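Local coordinates for chitin elicitor-binding protein (Oryza sativa subsp. japonica, PDB 5JCE) that binds chitin oligosaccharides from fungal cell walls and helps pass the elicitor signal on to trigger defense responses in rice, at residues Asn23-Gly28 against Ala56-Asn61. Sequence-based numbering, arbitrary orientation.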
ATOM      1  N   ASN A  23      13.094   2.209  17.443  1.00 63.93           N
ATOM      2  CA  ASN A  23      13.464   3.452  18.111  1.00 66.09           C
ATOM      3  C   ASN A  23      12.445   4.553  17.835  1.00 62.86           C
ATOM      4  O   ASN A  23      11.679   4.465  16.870  1.00 62.75           O
ATOM      5  CB  ASN A  23      14.853   3.906  17.632  1.00 63.08           C
ATOM      6  CG  ASN A  23      15.906   2.825  17.790  1.00 67.20           C
ATOM      7  OD1 ASN A  23      15.855   2.030  18.735  1.00 68.97           O
ATOM      8  ND2 ASN A  23      16.859   2.776  16.856  1.00 66.77           N
ATOM      9  N   ALA A  24      12.446   5.597  18.656  1.00 55.78           N
ATOM     10  CA  ALA A  24      11.631   6.764  18.349  1.00 56.92           C
ATOM     11  C   ALA A  24      12.159   7.414  17.076  1.00 57.48           C
ATOM     12  O   ALA A  24      13.371   7.515  16.896  1.00 58.31           O
ATOM     13  CB  ALA A  24      11.645   7.748  19.492  1.00 48.74           C
ATOM     14  N   THR A  25      11.260   7.842  16.191  1.00 51.31           N
ATOM     15  CA  THR A  25      11.666   8.594  14.994  1.00 56.78           C
ATOM     16  C   THR A  25      10.590   9.570  14.559  1.00 50.88           C
ATOM     17  O   THR A  25       9.730   9.943  15.350  1.00 49.59           O
ATOM     18  CB  THR A  25      11.996   7.677  13.771  1.00 58.50           C
ATOM     19  OG1 THR A  25      11.198   6.479  13.804  1.00 54.78           O
ATOM     20  CG2 THR A  25      13.477   7.332  13.727  1.00 61.16           C
ATOM     21  N   THR A  26      10.660   9.977  13.296  1.00 44.09           N
ATOM     22  CA  THR A  26       9.657  10.834  12.691  1.00 46.10           C
ATOM     23  C   THR A  26       9.169  10.180  11.417  1.00 46.46           C
ATOM     24  O   THR A  26       9.756   9.211  10.953  1.00 45.05           O
ATOM     25  CB  THR A  26      10.198  12.220  12.348  1.00 47.93           C
ATOM     26  OG1 THR A  26      11.179  12.093  11.314  1.00 50.98           O
ATOM     27  CG2 THR A  26      10.817  12.883  13.563  1.00 51.55           C
ATOM     28  N   TYR A  27       8.094  10.712  10.848  1.00 47.42           N
ATOM     29  CA  TYR A  27       7.589  10.201   9.584  1.00 41.99           C
ATOM     30  C   TYR A  27       8.591  10.455   8.501  1.00 43.04           C
ATOM     31  O   TYR A  27       8.697   9.673   7.553  1.00 48.29           O
ATOM     32  CB  TYR A  27       6.262  10.846   9.223  1.00 42.03           C
ATOM     33  CG  TYR A  27       5.060  10.072   9.712  1.00 42.16           C
ATOM     34  CD1 TYR A  27       4.768   9.993  11.054  1.00 41.59           C
ATOM     35  CD2 TYR A  27       4.231   9.405   8.817  1.00 39.17           C
ATOM     36  CE1 TYR A  27       3.667   9.282  11.498  1.00 44.00           C
ATOM     37  CE2 TYR A  27       3.154   8.697   9.242  1.00 38.48           C
ATOM     38  CZ  TYR A  27       2.866   8.634  10.587  1.00 42.22           C
ATOM     39  OH  TYR A  27       1.760   7.933  11.020  1.00 41.64           O
ATOM     40  N   GLY A  28       9.329  11.551   8.644  1.00 42.44           N
ATOM     41  CA  GLY A  28      10.340  11.930   7.676  1.00 39.35           C
ATOM     42  C   GLY A  28      11.441  10.896   7.596  1.00 43.03           C
ATOM     43  O   GLY A  28      11.882  10.525   6.513  1.00 48.31           O
ATOM     44  N   ALA A  56       6.477  14.822  12.182  1.00 49.89           N
ATOM     45  CA  ALA A  56       5.411  14.115  12.888  1.00 48.94           C
ATOM     46  C   ALA A  56       6.026  12.902  13.571  1.00 48.32           C
ATOM     47  O   ALA A  56       6.754  12.134  12.941  1.00 46.16           O
ATOM     48  CB  ALA A  56       4.300  13.700  11.934  1.00 46.70           C
ATOM     49  N   PRO A  57       5.747  12.736  14.867  1.00 49.92           N
ATOM     50  CA  PRO A  57       6.466  11.730  15.651  1.00 43.62           C
ATOM     51  C   PRO A  57       6.045  10.312  15.330  1.00 43.62           C
ATOM     52  O   PRO A  57       4.908  10.069  14.937  1.00 46.62           O
ATOM     53  CB  PRO A  57       6.107  12.092  17.095  1.00 44.58           C
ATOM     54  CG  PRO A  57       4.766  12.754  16.994  1.00 44.54           C
ATOM     55  CD  PRO A  57       4.757  13.477  15.673  1.00 48.85           C
ATOM     56  N   VAL A  58       6.985   9.388  15.478  1.00 45.39           N
ATOM     57  CA  VAL A  58       6.683   7.962  15.542  1.00 51.39           C
ATOM     58  C   VAL A  58       7.262   7.423  16.856  1.00 49.45           C
ATOM     59  O   VAL A  58       8.470   7.287  17.009  1.00 55.51           O
ATOM     60  CB  VAL A  58       7.264   7.180  14.329  1.00 50.25           C
ATOM     61  CG1 VAL A  58       6.938   5.697  14.436  1.00 49.88           C
ATOM     62  CG2 VAL A  58       6.729   7.736  13.026  1.00 45.89           C
ATOM     63  N   ALA A  59       6.388   7.155  17.813  1.00 49.79           N
ATOM     64  CA  ALA A  59       6.788   6.637  19.118  1.00 51.32           C
ATOM     65  C   ALA A  59       7.434   5.260  19.011  1.00 55.16           C
ATOM     66  O   ALA A  59       7.099   4.478  18.127  1.00 56.41           O
ATOM     67  CB  ALA A  59       5.586   6.574  20.037  1.00 46.44           C
ATOM     68  N   ALA A  60       8.358   4.963  19.919  1.00 56.11           N
ATOM     69  CA  ALA A  60       8.969   3.641  19.968  1.00 54.43           C
ATOM     70  C   ALA A  60       7.897   2.577  20.164  1.00 59.42           C
ATOM     71  O   ALA A  60       7.023   2.704  21.026  1.00 54.54           O
ATOM     72  CB  ALA A  60       9.998   3.570  21.070  1.00 54.34           C
ATOM     73  N   ASN A  61       7.958   1.555  19.319  1.00 56.85           N
ATOM     74  CA  ASN A  61       7.044   0.415  19.346  1.00 55.51           C
ATOM     75  C   ASN A  61       5.625   0.783  18.909  1.00 50.59           C
ATOM     76  O   ASN A  61       4.686  -0.007  19.043  1.00 53.63           O
ATOM     77  CB  ASN A  61       7.058  -0.236  20.735  1.00 56.26           C
ATOM     78  CG  ASN A  61       8.407  -0.896  21.048  1.00 64.15           C
ATOM     79  OD1 ASN A  61       9.092  -1.390  20.143  1.00 81.03           O
ATOM     80  ND2 ASN A  61       8.794  -0.904  22.326  1.00 66.40           N
TER
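Thr25 and Val58 pair through both of their peptide groups, the antiparallel hydrogen-bonded pair of a two-stranded sheet formed by 25-26 and 57-58. Thr25 N gives its hydrogen to Val58 O at 3.0 Å, almost straight and in the carbonyl plane. The return bond, from Val58 N to Thr25 O, is 2.8 Å, but its donor stands well above the carbonyl plane. A third bond continues the pairing where the first strand turns into helix 27-34: Tyr27 N reaches Ala56 O at 2.9 Å, bent to 146° at the hydrogen and nearly in line with the C=O bond. Val58 O and Ala56 O thus each accept one N-H, and each also has a CA-H nearby, from Ala24 and Thr26 respectively. Pro57 has no N-H to offer; it faces Thr26 as a non-hydrogen-bonded pair. Thr26 instead serves the helix as its N-cap, with chi1 of 66° setting OG1 where it accepts from Asn29 N. The Tyr27 ring crosses the Val58 side chain at about a right angle, CD1 lying 3.6 Å from Val58 CG2 and 3.8 Å from Ala56 CB, while Ala56 O and Pro57 O lie at the ring edge. Leu39, Leu42 and Leu43 of helix 39-45 and Val64 of strand 63-72 also pack on Tyr27. With an alanine at Tyr27, Val58 CG2 and Ala56 CB are likely to lose their apolar cover, leaving a gap against helix 39-45. Strand 25-26, helices 27-34 and 39-45, then strand 57-58 pairing back antiparallel to the first, is consistent with the βααβ order of a LysM module; chitin-binding Asn23 lies two residues before strand 25-26. Polar closure is thus carried by main-chain groups, and side chains add mainly apolar packing and a helix cap.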